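Local coordinates for transcriptional activator of comK gene (Bacillus halodurans, PDB 2HQB), which probably activates the competence gene comK and, as a BMP-family lipoprotein with a substrate-binding fold, may bind a small ligand, at residues R54-L59 with N65-H70; A73-F78 with G95-E100; S79-Q84 with V88-F93. All coordinates share one frame; numbering follows the deposited sequence.

Interaction 1: residues R54-L59 with N65-H70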
ATOM      1  N   ARG A  54      -7.284  -1.500 -26.688  1.00 52.01           N
ATOM      2  CA  ARG A  54      -8.410  -2.263 -27.201  1.00 54.23           C
ATOM      3  C   ARG A  54      -9.479  -2.416 -26.114  1.00 57.92           C
ATOM      4  O   ARG A  54     -10.659  -2.136 -26.354  1.00 64.51           O
ATOM      5  CB  ARG A  54      -7.996  -3.673 -27.628  1.00 55.05           C
ATOM      6  CG  ARG A  54      -6.920  -3.803 -28.689  1.00 58.77           C
ATOM      7  CD  ARG A  54      -6.518  -5.288 -28.783  1.00 75.86           C
ATOM      8  NE  ARG A  54      -5.202  -5.514 -29.378  1.00 85.15           N
ATOM      9  CZ  ARG A  54      -4.913  -5.299 -30.657  1.00 96.72           C
ATOM     10  NH1 ARG A  54      -5.845  -4.852 -31.497  1.00 99.03           N
ATOM     11  NH2 ARG A  54      -3.686  -5.534 -31.102  1.00103.02           N
ATOM     12  N   ARG A  55      -9.075  -2.866 -24.922  1.00 52.85           N
ATOM     13  CA  ARG A  55     -10.031  -3.086 -23.841  1.00 45.76           C
ATOM     14  C   ARG A  55     -10.688  -1.807 -23.365  1.00 48.73           C
ATOM     15  O   ARG A  55     -11.669  -1.844 -22.635  1.00 51.43           O
ATOM     16  CB  ARG A  55      -9.372  -3.799 -22.660  1.00 39.67           C
ATOM     17  CG  ARG A  55      -8.761  -5.146 -22.991  1.00 49.22           C
ATOM     18  CD  ARG A  55      -9.789  -6.235 -23.331  1.00 65.98           C
ATOM     19  NE  ARG A  55      -9.162  -7.419 -23.948  1.00 82.16           N
ATOM     20  CZ  ARG A  55      -9.002  -7.594 -25.265  1.00 89.58           C
ATOM     21  NH1 ARG A  55      -9.440  -6.658 -26.101  1.00 85.68           N
ATOM     22  NH2 ARG A  55      -8.378  -8.682 -25.750  1.00 85.93           N
ATOM     23  N   ILE A  56     -10.156  -0.669 -23.778  1.00 50.76           N
ATOM     24  CA  ILE A  56     -10.726   0.594 -23.364  1.00 52.78           C
ATOM     25  C   ILE A  56     -11.854   0.926 -24.321  1.00 54.80           C
ATOM     26  O   ILE A  56     -12.847   1.575 -23.960  1.00 52.35           O
ATOM     27  CB  ILE A  56      -9.630   1.704 -23.359  1.00 54.55           C
ATOM     28  CG1 ILE A  56      -8.680   1.451 -22.173  1.00 53.59           C
ATOM     29  CG2 ILE A  56     -10.268   3.126 -23.305  1.00 56.58           C
ATOM     30  CD1 ILE A  56      -7.747   2.611 -21.818  1.00 43.25           C
ATOM     31  N   LYS A  57     -11.698   0.441 -25.548  1.00 55.73           N
ATOM     32  CA  LYS A  57     -12.681   0.659 -26.589  1.00 56.57           C
ATOM     33  C   LYS A  57     -13.915  -0.114 -26.195  1.00 58.71           C
ATOM     34  O   LYS A  57     -15.001   0.457 -26.093  1.00 60.66           O
ATOM     35  CB  LYS A  57     -12.122   0.191 -27.929  1.00 62.75           C
ATOM     36  CG  LYS A  57     -11.005   1.122 -28.410  1.00 84.77           C
ATOM     37  CD  LYS A  57      -9.969   0.491 -29.359  1.00 87.14           C
ATOM     38  CE  LYS A  57      -8.832   1.505 -29.638  1.00 82.18           C
ATOM     39  NZ  LYS A  57      -7.674   0.951 -30.409  1.00 77.45           N
ATOM     40  N   GLU A  58     -13.748  -1.403 -25.924  1.00 56.48           N
ATOM     41  CA  GLU A  58     -14.873  -2.222 -25.520  1.00 52.72           C
ATOM     42  C   GLU A  58     -15.551  -1.585 -24.298  1.00 56.75           C
ATOM     43  O   GLU A  58     -16.752  -1.351 -24.281  1.00 59.91           O
ATOM     44  CB  GLU A  58     -14.400  -3.612 -25.164  1.00 43.13           C
ATOM     45  CG  GLU A  58     -13.342  -4.160 -26.107  1.00 78.22           C
ATOM     46  CD  GLU A  58     -12.891  -5.587 -25.753  1.00 95.87           C
ATOM     47  OE1 GLU A  58     -12.467  -5.847 -24.599  1.00 94.48           O
ATOM     48  OE2 GLU A  58     -12.959  -6.458 -26.646  1.00112.47           O
ATOM     49  N   LEU A  59     -14.773  -1.272 -23.279  1.00 58.24           N
ATOM     50  CA  LEU A  59     -15.338  -0.709 -22.069  1.00 57.77           C
ATOM     51  C   LEU A  59     -16.220   0.506 -22.271  1.00 57.65           C
ATOM     52  O   LEU A  59     -17.326   0.577 -21.720  1.00 51.39           O
ATOM     53  CB  LEU A  59     -14.219  -0.373 -21.097  1.00 58.64           C
ATOM     54  CG  LEU A  59     -13.653  -1.537 -20.304  1.00 43.12           C
ATOM     55  CD1 LEU A  59     -12.512  -1.017 -19.458  1.00 48.68           C
ATOM     56  CD2 LEU A  59     -14.726  -2.127 -19.427  1.00 35.81           C
ATOM     57  N   ASN A  65     -17.805   4.778 -18.040  1.00 51.20           N
ATOM     58  CA  ASN A  65     -17.411   6.158 -18.200  1.00 50.76           C
ATOM     59  C   ASN A  65     -16.288   6.471 -17.215  1.00 50.06           C
ATOM     60  O   ASN A  65     -15.680   7.520 -17.321  1.00 50.45           O
ATOM     61  CB  ASN A  65     -18.627   7.096 -18.019  1.00 52.49           C
ATOM     62  CG  ASN A  65     -19.084   7.213 -16.564  1.00 54.03           C
ATOM     63  OD1 ASN A  65     -19.330   6.219 -15.884  1.00 65.00           O
ATOM     64  ND2 ASN A  65     -19.197   8.433 -16.089  1.00 48.52           N
ATOM     65  N   LEU A  66     -16.037   5.576 -16.253  1.00 47.72           N
ATOM     66  CA  LEU A  66     -14.935   5.737 -15.284  1.00 46.75           C
ATOM     67  C   LEU A  66     -14.038   4.479 -15.353  1.00 47.78           C
ATOM     68  O   LEU A  66     -14.478   3.370 -15.039  1.00 49.96           O
ATOM     69  CB  LEU A  66     -15.454   5.903 -13.862  1.00 35.22           C
ATOM     70  CG  LEU A  66     -14.361   6.199 -12.824  1.00 32.00           C
ATOM     71  CD1 LEU A  66     -13.687   7.530 -13.134  1.00 26.45           C
ATOM     72  CD2 LEU A  66     -14.973   6.251 -11.436  1.00 29.69           C
ATOM     73  N   ILE A  67     -12.788   4.653 -15.767  1.00 41.64           N
ATOM     74  CA  ILE A  67     -11.866   3.528 -15.909  1.00 41.78           C
ATOM     75  C   ILE A  67     -10.631   3.561 -14.997  1.00 45.22           C
ATOM     76  O   ILE A  67      -9.856   4.518 -15.025  1.00 44.31           O
ATOM     77  CB  ILE A  67     -11.388   3.446 -17.364  1.00 41.44           C
ATOM     78  CG1 ILE A  67     -12.492   2.853 -18.221  1.00 39.65           C
ATOM     79  CG2 ILE A  67     -10.113   2.621 -17.476  1.00 50.24           C
ATOM     80  CD1 ILE A  67     -12.134   2.820 -19.686  1.00 31.30           C
ATOM     81  N   PHE A  68     -10.449   2.515 -14.188  1.00 46.38           N
ATOM     82  CA  PHE A  68      -9.271   2.423 -13.307  1.00 44.11           C
ATOM     83  C   PHE A  68      -8.195   1.522 -13.912  1.00 43.46           C
ATOM     84  O   PHE A  68      -8.486   0.599 -14.681  1.00 44.68           O
ATOM     85  CB  PHE A  68      -9.621   1.863 -11.946  1.00 34.43           C
ATOM     86  CG  PHE A  68     -10.355   2.814 -11.064  1.00 33.68           C
ATOM     87  CD1 PHE A  68     -11.738   2.819 -11.025  1.00 34.87           C
ATOM     88  CD2 PHE A  68      -9.656   3.647 -10.194  1.00 45.33           C
ATOM     89  CE1 PHE A  68     -12.412   3.612 -10.141  1.00 34.61           C
ATOM     90  CE2 PHE A  68     -10.326   4.464  -9.294  1.00 37.70           C
ATOM     91  CZ  PHE A  68     -11.707   4.439  -9.267  1.00 42.71           C
ATOM     92  N   GLY A  69      -6.950   1.822 -13.568  1.00 44.40           N
ATOM     93  CA  GLY A  69      -5.798   1.063 -14.055  1.00 46.64           C
ATOM     94  C   GLY A  69      -4.969   0.763 -12.822  1.00 42.86           C
ATOM     95  O   GLY A  69      -4.409   1.666 -12.197  1.00 40.75           O
ATOM     96  N   HIS A  70      -4.888  -0.503 -12.452  1.00 34.78           N
ATOM     97  CA  HIS A  70      -4.175  -0.809 -11.247  1.00 34.31           C
ATOM     98  C   HIS A  70      -2.703  -1.011 -11.489  1.00 42.43           C
ATOM     99  O   HIS A  70      -2.244  -2.105 -11.837  1.00 52.29           O
ATOM    100  CB  HIS A  70      -4.772  -2.020 -10.581  1.00 26.50           C
ATOM    101  CG  HIS A  70      -4.516  -2.048  -9.124  1.00 33.74           C
ATOM    102  ND1 HIS A  70      -4.778  -0.963  -8.308  1.00 38.05           N
ATOM    103  CD2 HIS A  70      -4.030  -3.021  -8.323  1.00 24.96           C
ATOM    104  CE1 HIS A  70      -4.471  -1.271  -7.061  1.00 29.52           C
ATOM    105  NE2 HIS A  70      -4.015  -2.513  -7.041  1.00 45.81           N
TER
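Ile67 sets the end of its side chain against both Leu59 and Ile56, so that one methyl of the strand meets two residues of the helix. Its CG1 lies anti to the carbonyl carbon (chi1 -76°) and the chain is then extended, which carries CD1 out from the strand toward the helix. CD1 stands 3.9 Å from Leu59 CD1 and 4.1 Å from Leu59 CB, so it lies along the leucine from its root to one branch; Leu59 CD1 also comes within 4.1 Å of Ile67 CG1. From the other residue the branch methyl does the touching, Ile56 CG2 lying 4.1 Å from Ile67 CD1. Both helix side chains cross the strand isoleucine obliquely. Aliphatic residues suit such a place because their methyls fit at van der Waals distance without polar atoms to satisfy, and no hydrogen bond spans the two segments. Helix 49-61 is the connection of a beta-alpha-beta crossover between the parallel strands 39-43 and 66-69, with strand 7-11 lying between them in the sheet, and Ile56 and Leu59, three positions apart, belong to the side of the helix that faces that sheet. Leu59 accordingly also packs on Leu11 and Val41, and Ile56 on Phe90. Around the helix from this apolar side the chemistry changes: Arg55 and Glu58 form a salt bridge, with Arg55 NH1 3.5 Å from Glu58 OE1, and charged groups suit these more solvent-accessible positions. On the strand the backbone of Ile67 is hydrogen-bonded to His89 and Val91 of the next strand, which holds the backbone from which its side chain leaves the sheet.

Interaction 2: residues A73-F78 with G95-E100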
ATOM      1  N   ALA A  73       1.865   1.490 -14.856  1.00 37.02           N
ATOM      2  CA  ALA A  73       1.930   1.554 -16.306  1.00 38.03           C
ATOM      3  C   ALA A  73       0.663   1.966 -17.014  1.00 42.42           C
ATOM      4  O   ALA A  73       0.674   2.283 -18.201  1.00 44.77           O
ATOM      5  CB  ALA A  73       2.358   0.254 -16.809  1.00 33.54           C
ATOM      6  N   PHE A  74      -0.430   1.901 -16.273  1.00 45.46           N
ATOM      7  CA  PHE A  74      -1.727   2.268 -16.781  1.00 49.99           C
ATOM      8  C   PHE A  74      -1.815   3.777 -16.976  1.00 51.49           C
ATOM      9  O   PHE A  74      -2.612   4.270 -17.791  1.00 49.74           O
ATOM     10  CB  PHE A  74      -2.799   1.738 -15.820  1.00 44.83           C
ATOM     11  CG  PHE A  74      -2.942   0.253 -15.887  1.00 49.82           C
ATOM     12  CD1 PHE A  74      -2.424  -0.560 -14.891  1.00 42.17           C
ATOM     13  CD2 PHE A  74      -3.481  -0.346 -17.032  1.00 49.17           C
ATOM     14  CE1 PHE A  74      -2.437  -1.950 -15.041  1.00 54.47           C
ATOM     15  CE2 PHE A  74      -3.496  -1.737 -17.196  1.00 31.22           C
ATOM     16  CZ  PHE A  74      -2.979  -2.539 -16.212  1.00 47.63           C
ATOM     17  N   ALA A  75      -0.968   4.507 -16.257  1.00 45.80           N
ATOM     18  CA  ALA A  75      -0.972   5.940 -16.361  1.00 43.58           C
ATOM     19  C   ALA A  75      -0.464   6.285 -17.749  1.00 45.31           C
ATOM     20  O   ALA A  75      -1.055   7.087 -18.464  1.00 50.63           O
ATOM     21  CB  ALA A  75      -0.114   6.527 -15.293  1.00 33.86           C
ATOM     22  N   GLU A  76       0.616   5.654 -18.159  1.00 47.98           N
ATOM     23  CA  GLU A  76       1.141   5.913 -19.497  1.00 54.20           C
ATOM     24  C   GLU A  76       0.135   5.439 -20.556  1.00 52.64           C
ATOM     25  O   GLU A  76      -0.051   6.102 -21.578  1.00 51.50           O
ATOM     26  CB  GLU A  76       2.479   5.186 -19.697  1.00 65.85           C
ATOM     27  CG  GLU A  76       2.954   5.135 -21.141  1.00 70.83           C
ATOM     28  CD  GLU A  76       3.049   6.521 -21.760  1.00 85.27           C
ATOM     29  OE1 GLU A  76       3.118   7.516 -20.993  1.00 78.04           O
ATOM     30  OE2 GLU A  76       3.067   6.611 -23.011  1.00 88.75           O
ATOM     31  N   TYR A  77      -0.484   4.284 -20.307  1.00 48.88           N
ATOM     32  CA  TYR A  77      -1.479   3.715 -21.211  1.00 50.77           C
ATOM     33  C   TYR A  77      -2.639   4.704 -21.393  1.00 53.89           C
ATOM     34  O   TYR A  77      -3.102   4.929 -22.509  1.00 56.08           O
ATOM     35  CB  TYR A  77      -2.072   2.437 -20.632  1.00 48.64           C
ATOM     36  CG  TYR A  77      -1.163   1.236 -20.492  1.00 48.28           C
ATOM     37  CD1 TYR A  77      -1.505   0.206 -19.627  1.00 41.66           C
ATOM     38  CD2 TYR A  77      -0.005   1.095 -21.241  1.00 43.70           C
ATOM     39  CE1 TYR A  77      -0.732  -0.921 -19.513  1.00 48.33           C
ATOM     40  CE2 TYR A  77       0.786  -0.055 -21.124  1.00 39.27           C
ATOM     41  CZ  TYR A  77       0.409  -1.050 -20.259  1.00 46.00           C
ATOM     42  OH  TYR A  77       1.142  -2.198 -20.134  1.00 50.83           O
ATOM     43  N   PHE A  78      -3.111   5.271 -20.286  1.00 49.99           N
ATOM     44  CA  PHE A  78      -4.218   6.212 -20.315  1.00 50.70           C
ATOM     45  C   PHE A  78      -3.817   7.536 -20.933  1.00 56.18           C
ATOM     46  O   PHE A  78      -4.645   8.240 -21.519  1.00 58.01           O
ATOM     47  CB  PHE A  78      -4.733   6.485 -18.898  1.00 42.46           C
ATOM     48  CG  PHE A  78      -5.387   5.317 -18.252  1.00 27.81           C
ATOM     49  CD1 PHE A  78      -5.560   5.283 -16.889  1.00 34.76           C
ATOM     50  CD2 PHE A  78      -5.833   4.253 -19.001  1.00 27.65           C
ATOM     51  CE1 PHE A  78      -6.170   4.202 -16.271  1.00 33.99           C
ATOM     52  CE2 PHE A  78      -6.439   3.170 -18.405  1.00 26.99           C
ATOM     53  CZ  PHE A  78      -6.609   3.143 -17.038  1.00 37.38           C
ATOM     54  N   GLY A  95       0.803   6.254 -11.548  1.00 53.41           N
ATOM     55  CA  GLY A  95       1.652   6.898 -12.544  1.00 52.40           C
ATOM     56  C   GLY A  95       1.712   8.407 -12.359  1.00 48.33           C
ATOM     57  O   GLY A  95       1.254   8.947 -11.350  1.00 45.43           O
ATOM     58  N   GLU A  96       2.279   9.093 -13.335  1.00 48.66           N
ATOM     59  CA  GLU A  96       2.353  10.548 -13.305  1.00 56.62           C
ATOM     60  C   GLU A  96       1.406  10.939 -14.445  1.00 58.54           C
ATOM     61  O   GLU A  96       1.555  10.458 -15.568  1.00 59.65           O
ATOM     62  CB  GLU A  96       3.801  11.022 -13.573  1.00 64.41           C
ATOM     63  CG  GLU A  96       4.476  10.339 -14.805  1.00 93.82           C
ATOM     64  CD  GLU A  96       5.907  10.835 -15.130  1.00107.30           C
ATOM     65  OE1 GLU A  96       6.074  12.040 -15.443  1.00114.05           O
ATOM     66  OE2 GLU A  96       6.862  10.015 -15.087  1.00104.90           O
ATOM     67  N   VAL A  97       0.435  11.802 -14.182  1.00 61.54           N
ATOM     68  CA  VAL A  97      -0.512  12.154 -15.241  1.00 63.72           C
ATOM     69  C   VAL A  97      -0.836  13.665 -15.338  1.00 65.45           C
ATOM     70  O   VAL A  97      -0.801  14.376 -14.329  1.00 70.08           O
ATOM     71  CB  VAL A  97      -1.780  11.259 -15.036  1.00 64.09           C
ATOM     72  CG1 VAL A  97      -2.993  12.068 -14.592  1.00 63.06           C
ATOM     73  CG2 VAL A  97      -2.024  10.469 -16.274  1.00 61.89           C
ATOM     74  N   LYS A  98      -1.093  14.167 -16.548  1.00 63.48           N
ATOM     75  CA  LYS A  98      -1.433  15.592 -16.727  1.00 62.72           C
ATOM     76  C   LYS A  98      -2.635  15.689 -17.668  1.00 61.84           C
ATOM     77  O   LYS A  98      -2.631  15.147 -18.781  1.00 61.07           O
ATOM     78  CB  LYS A  98      -0.259  16.399 -17.323  1.00 62.02           C
ATOM     79  CG  LYS A  98      -0.416  16.644 -18.835  1.00 81.83           C
ATOM     80  CD  LYS A  98       0.855  17.065 -19.572  1.00 85.95           C
ATOM     81  CE  LYS A  98       0.643  16.994 -21.088  1.00 81.11           C
ATOM     82  NZ  LYS A  98       1.918  16.820 -21.831  1.00 80.02           N
ATOM     83  N   GLY A  99      -3.679  16.368 -17.240  1.00 61.17           N
ATOM     84  CA  GLY A  99      -4.816  16.461 -18.119  1.00 64.01           C
ATOM     85  C   GLY A  99      -6.073  16.683 -17.335  1.00 68.04           C
ATOM     86  O   GLY A  99      -6.051  16.852 -16.110  1.00 69.40           O
ATOM     87  N   GLU A 100      -7.192  16.677 -18.037  1.00 67.43           N
ATOM     88  CA  GLU A 100      -8.411  16.924 -17.340  1.00 67.86           C
ATOM     89  C   GLU A 100      -9.213  15.702 -17.007  1.00 66.94           C
ATOM     90  O   GLU A 100      -9.692  15.607 -15.895  1.00 70.74           O
ATOM     91  CB  GLU A 100      -9.254  17.931 -18.096  1.00 79.07           C
ATOM     92  CG  GLU A 100      -9.045  19.355 -17.611  1.00 91.76           C
ATOM     93  CD  GLU A 100     -10.360  19.994 -17.189  1.00104.75           C
ATOM     94  OE1 GLU A 100     -11.268  20.097 -18.054  1.00 98.26           O
ATOM     95  OE2 GLU A 100     -10.491  20.384 -15.997  1.00107.51           O
TER
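Val97 has chi1 at 111°, away from any staggered position and therefore to be read with caution at this resolution; as modelled, this turns CG2 to the helix, 4.1 Å from Ala75 O and 4.5 Å from Ala75 CB. The bond from CA to CB of Val97 already points toward the helix. Ala75 presents its one methyl to the start of the loop, where CB lies 3.3 Å from Gly95 CA and 4.0 Å from Glu96 N. Small residues allow the closeness of the two backbones: the CA atoms of Ala75 and Gly95 are 4.7 Å apart, and a beta carbon at Gly95 would probably run into the Ala75 methyl. Polar backbone atoms of the loop are held from elsewhere, Gly95 N by Ser92 OG and Val97 N by Asn250 OD1. Val97 also packs on Ile102, so this branched apolar residue bridges the helix and the following strand. The geometry joins helix 73-79 to an irregular link that leads directly from strand 89-93 to its parallel neighbour 102-107, a crossover without a helix of its own, in a parallel-sheet lobe of the kind found in type I periplasmic binding proteins.

Interaction 3: residues S79-Q84 with V88-F93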
ATOM      1  N   SER A  79      -2.548   7.885 -20.800  1.00 56.92           N
ATOM      2  CA  SER A  79      -2.105   9.159 -21.328  1.00 59.66           C
ATOM      3  C   SER A  79      -2.080   9.218 -22.839  1.00 58.49           C
ATOM      4  O   SER A  79      -2.274  10.278 -23.438  1.00 63.11           O
ATOM      5  CB  SER A  79      -0.728   9.493 -20.783  1.00 55.64           C
ATOM      6  OG  SER A  79      -0.818   9.749 -19.396  1.00 70.13           O
ATOM      7  N   THR A  80      -1.841   8.075 -23.458  1.00 55.45           N
ATOM      8  CA  THR A  80      -1.772   8.019 -24.903  1.00 54.63           C
ATOM      9  C   THR A  80      -3.151   7.805 -25.478  1.00 59.03           C
ATOM     10  O   THR A  80      -3.295   7.469 -26.646  1.00 65.33           O
ATOM     11  CB  THR A  80      -0.823   6.872 -25.371  1.00 52.65           C
ATOM     12  OG1 THR A  80      -1.071   5.675 -24.611  1.00 49.00           O
ATOM     13  CG2 THR A  80       0.625   7.301 -25.205  1.00 51.56           C
ATOM     14  N   ILE A  81      -4.181   8.027 -24.673  1.00 60.75           N
ATOM     15  CA  ILE A  81      -5.519   7.785 -25.166  1.00 55.76           C
ATOM     16  C   ILE A  81      -6.618   8.631 -24.483  1.00 58.58           C
ATOM     17  O   ILE A  81      -7.745   8.682 -24.967  1.00 58.04           O
ATOM     18  CB  ILE A  81      -5.809   6.250 -25.028  1.00 43.74           C
ATOM     19  CG1 ILE A  81      -6.681   5.786 -26.175  1.00 58.71           C
ATOM     20  CG2 ILE A  81      -6.446   5.925 -23.667  1.00 30.00           C
ATOM     21  CD1 ILE A  81      -7.113   4.325 -26.081  1.00 72.88           C
ATOM     22  N   HIS A  82      -6.282   9.324 -23.392  1.00 56.18           N
ATOM     23  CA  HIS A  82      -7.292  10.075 -22.649  1.00 58.02           C
ATOM     24  C   HIS A  82      -7.877  11.261 -23.362  1.00 61.49           C
ATOM     25  O   HIS A  82      -8.825  11.873 -22.867  1.00 61.45           O
ATOM     26  CB  HIS A  82      -6.741  10.573 -21.324  1.00 50.84           C
ATOM     27  CG  HIS A  82      -5.937  11.826 -21.451  1.00 52.63           C
ATOM     28  ND1 HIS A  82      -4.767  11.886 -22.181  1.00 56.82           N
ATOM     29  CD2 HIS A  82      -6.121  13.062 -20.930  1.00 52.00           C
ATOM     30  CE1 HIS A  82      -4.262  13.106 -22.096  1.00 53.88           C
ATOM     31  NE2 HIS A  82      -5.066  13.838 -21.344  1.00 54.09           N
ATOM     32  N   ASN A  83      -7.309  11.606 -24.511  1.00 66.26           N
ATOM     33  CA  ASN A  83      -7.808  12.755 -25.259  1.00 63.80           C
ATOM     34  C   ASN A  83      -8.815  12.409 -26.321  1.00 60.46           C
ATOM     35  O   ASN A  83      -9.447  13.299 -26.867  1.00 65.71           O
ATOM     36  CB  ASN A  83      -6.665  13.554 -25.886  1.00 55.93           C
ATOM     37  CG  ASN A  83      -6.118  14.587 -24.948  1.00 62.32           C
ATOM     38  OD1 ASN A  83      -6.878  15.257 -24.242  1.00 68.10           O
ATOM     39  ND2 ASN A  83      -4.796  14.739 -24.930  1.00 62.63           N
ATOM     40  N   GLN A  84      -8.952  11.131 -26.640  1.00 54.96           N
ATOM     41  CA  GLN A  84      -9.938  10.731 -27.629  1.00 54.45           C
ATOM     42  C   GLN A  84     -11.180  10.210 -26.936  1.00 55.93           C
ATOM     43  O   GLN A  84     -12.101   9.726 -27.579  1.00 60.46           O
ATOM     44  CB  GLN A  84      -9.383   9.667 -28.548  1.00 49.20           C
ATOM     45  CG  GLN A  84      -8.645   8.599 -27.850  1.00 58.15           C
ATOM     46  CD  GLN A  84      -7.989   7.665 -28.831  1.00 69.59           C
ATOM     47  OE1 GLN A  84      -8.652   6.852 -29.480  1.00 70.48           O
ATOM     48  NE2 GLN A  84      -6.675   7.786 -28.961  1.00 72.54           N
ATOM     49  N   VAL A  88     -14.980  10.299 -20.920  1.00 60.74           N
ATOM     50  CA  VAL A  88     -14.528   9.224 -20.025  1.00 50.33           C
ATOM     51  C   VAL A  88     -13.363   9.675 -19.161  1.00 51.18           C
ATOM     52  O   VAL A  88     -12.419  10.277 -19.664  1.00 55.00           O
ATOM     53  CB  VAL A  88     -14.057   8.051 -20.872  1.00 45.10           C
ATOM     54  CG1 VAL A  88     -13.637   6.867 -20.006  1.00 44.42           C
ATOM     55  CG2 VAL A  88     -15.148   7.699 -21.836  1.00 34.32           C
ATOM     56  N   HIS A  89     -13.426   9.385 -17.869  1.00 47.03           N
ATOM     57  CA  HIS A  89     -12.364   9.763 -16.945  1.00 49.56           C
ATOM     58  C   HIS A  89     -11.443   8.572 -16.644  1.00 51.52           C
ATOM     59  O   HIS A  89     -11.903   7.436 -16.471  1.00 50.81           O
ATOM     60  CB  HIS A  89     -12.950  10.269 -15.646  1.00 51.57           C
ATOM     61  CG  HIS A  89     -11.969  11.015 -14.804  1.00 61.37           C
ATOM     62  ND1 HIS A  89     -11.582  12.306 -15.086  1.00 61.08           N
ATOM     63  CD2 HIS A  89     -11.290  10.653 -13.692  1.00 62.63           C
ATOM     64  CE1 HIS A  89     -10.712  12.711 -14.182  1.00 58.88           C
ATOM     65  NE2 HIS A  89     -10.518  11.726 -13.324  1.00 64.77           N
ATOM     66  N   PHE A  90     -10.145   8.840 -16.547  1.00 44.78           N
ATOM     67  CA  PHE A  90      -9.198   7.775 -16.320  1.00 43.92           C
ATOM     68  C   PHE A  90      -8.406   7.912 -15.019  1.00 47.14           C
ATOM     69  O   PHE A  90      -7.732   8.909 -14.808  1.00 53.63           O
ATOM     70  CB  PHE A  90      -8.231   7.697 -17.504  1.00 33.92           C
ATOM     71  CG  PHE A  90      -8.898   7.454 -18.845  1.00 43.12           C
ATOM     72  CD1 PHE A  90      -9.545   8.482 -19.526  1.00 39.08           C
ATOM     73  CD2 PHE A  90      -8.852   6.184 -19.449  1.00 56.48           C
ATOM     74  CE1 PHE A  90     -10.131   8.251 -20.783  1.00 40.21           C
ATOM     75  CE2 PHE A  90      -9.439   5.940 -20.721  1.00 47.92           C
ATOM     76  CZ  PHE A  90     -10.077   6.980 -21.378  1.00 48.00           C
ATOM     77  N   VAL A  91      -8.490   6.918 -14.141  1.00 42.47           N
ATOM     78  CA  VAL A  91      -7.726   6.952 -12.905  1.00 42.46           C
ATOM     79  C   VAL A  91      -6.657   5.861 -12.989  1.00 44.80           C
ATOM     80  O   VAL A  91      -6.916   4.754 -13.452  1.00 45.55           O
ATOM     81  CB  VAL A  91      -8.592   6.665 -11.673  1.00 43.66           C
ATOM     82  CG1 VAL A  91      -7.880   7.149 -10.407  1.00 50.14           C
ATOM     83  CG2 VAL A  91      -9.917   7.352 -11.804  1.00 50.77           C
ATOM     84  N   SER A  92      -5.440   6.182 -12.575  1.00 42.92           N
ATOM     85  CA  SER A  92      -4.377   5.196 -12.601  1.00 42.02           C
ATOM     86  C   SER A  92      -3.893   5.076 -11.179  1.00 42.99           C
ATOM     87  O   SER A  92      -4.000   6.012 -10.381  1.00 45.31           O
ATOM     88  CB  SER A  92      -3.199   5.652 -13.480  1.00 47.42           C
ATOM     89  OG  SER A  92      -2.132   6.246 -12.720  1.00 45.29           O
ATOM     90  N   PHE A  93      -3.384   3.908 -10.836  1.00 45.66           N
ATOM     91  CA  PHE A  93      -2.824   3.771  -9.518  1.00 45.47           C
ATOM     92  C   PHE A  93      -1.316   3.926  -9.699  1.00 47.18           C
ATOM     93  O   PHE A  93      -0.691   3.086 -10.321  1.00 47.06           O
ATOM     94  CB  PHE A  93      -3.155   2.422  -8.939  1.00 38.19           C
ATOM     95  CG  PHE A  93      -3.881   2.507  -7.650  1.00 56.98           C
ATOM     96  CD1 PHE A  93      -5.267   2.721  -7.628  1.00 61.89           C
ATOM     97  CD2 PHE A  93      -3.178   2.440  -6.436  1.00 66.37           C
ATOM     98  CE1 PHE A  93      -5.960   2.871  -6.405  1.00 76.36           C
ATOM     99  CE2 PHE A  93      -3.848   2.590  -5.191  1.00 74.65           C
ATOM    100  CZ  PHE A  93      -5.246   2.807  -5.174  1.00 80.30           C
TER
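Buried apolar packing joins Phe90, in strand 89-93 of the parallel sheet, to Ile81 and His82 in the loop that leads from helix 73-79 back to that strand. The phenyl ring reaches toward the loop with its CG anti to the carbonyl carbon. Both loop residues come obliquely from the same side of the ring plane. At one rim of the ring CE1 lies 3.9 Å from His82 CA and CD1 3.9 Å from His82 CB, while CE2 meets Ile81 CG2 at 4.2 Å, the isoleucine and phenylalanine side chains crossing at about a right angle. The histidine thus offers its aliphatic root to the phenylalanine and turns its imidazole away: CG sits between the backbone N and the carbonyl carbon (chi1 81°), and this, with the turn about chi2, brings ND1 back to Ser79 at the end of the helix. There ND1 donates to Ser79 O at 3.2 Å, a bent bond (142° at the hydrogen) whose donor stands above the carbonyl plane while the acceptor lies nearly in the ring plane. The two loop residues open a type I turn that runs from Ile81 to Gln84, with Gln84 N 3.2 Å from Ile81 O. With an alanine in place of Phe90, His82 CB and Ile81 CG2 would probably lose their common apolar partner and a gap open between loop and strand. Phe78 and Tyr85 also touch the phenylalanine, so a large flat residue suits the junction. Strand 66-69, helix 73-79 and strand 89-93 form a beta-alpha-beta crossover between neighbouring parallel strands, and this is its return loop packing on its second strand.

All three contacts belong to one lobe and its parallel sheet. Interactions 1 and 3 have centres about 9 Å apart and are joined by their strands, through the probable hydrogen bonds Ile67 O to Val91 N (2.9 Å) and Gly69 O to Phe93 N (2.8 Å). Interaction 2 lies closer still to interaction 3, about 6 Å between centres, with Ala75 CB 3.3 Å from Ser92 OG. Phe78 ties interaction 2 to interaction 1: its CZ is 3.6 Å from Ile67 CG2, its CE2 3.7 Å from Ile56 CD1. As in related binding proteins, the cleft probably lies beyond the C-terminal strand ends, where His70 and Phe93 meet edge-to-face.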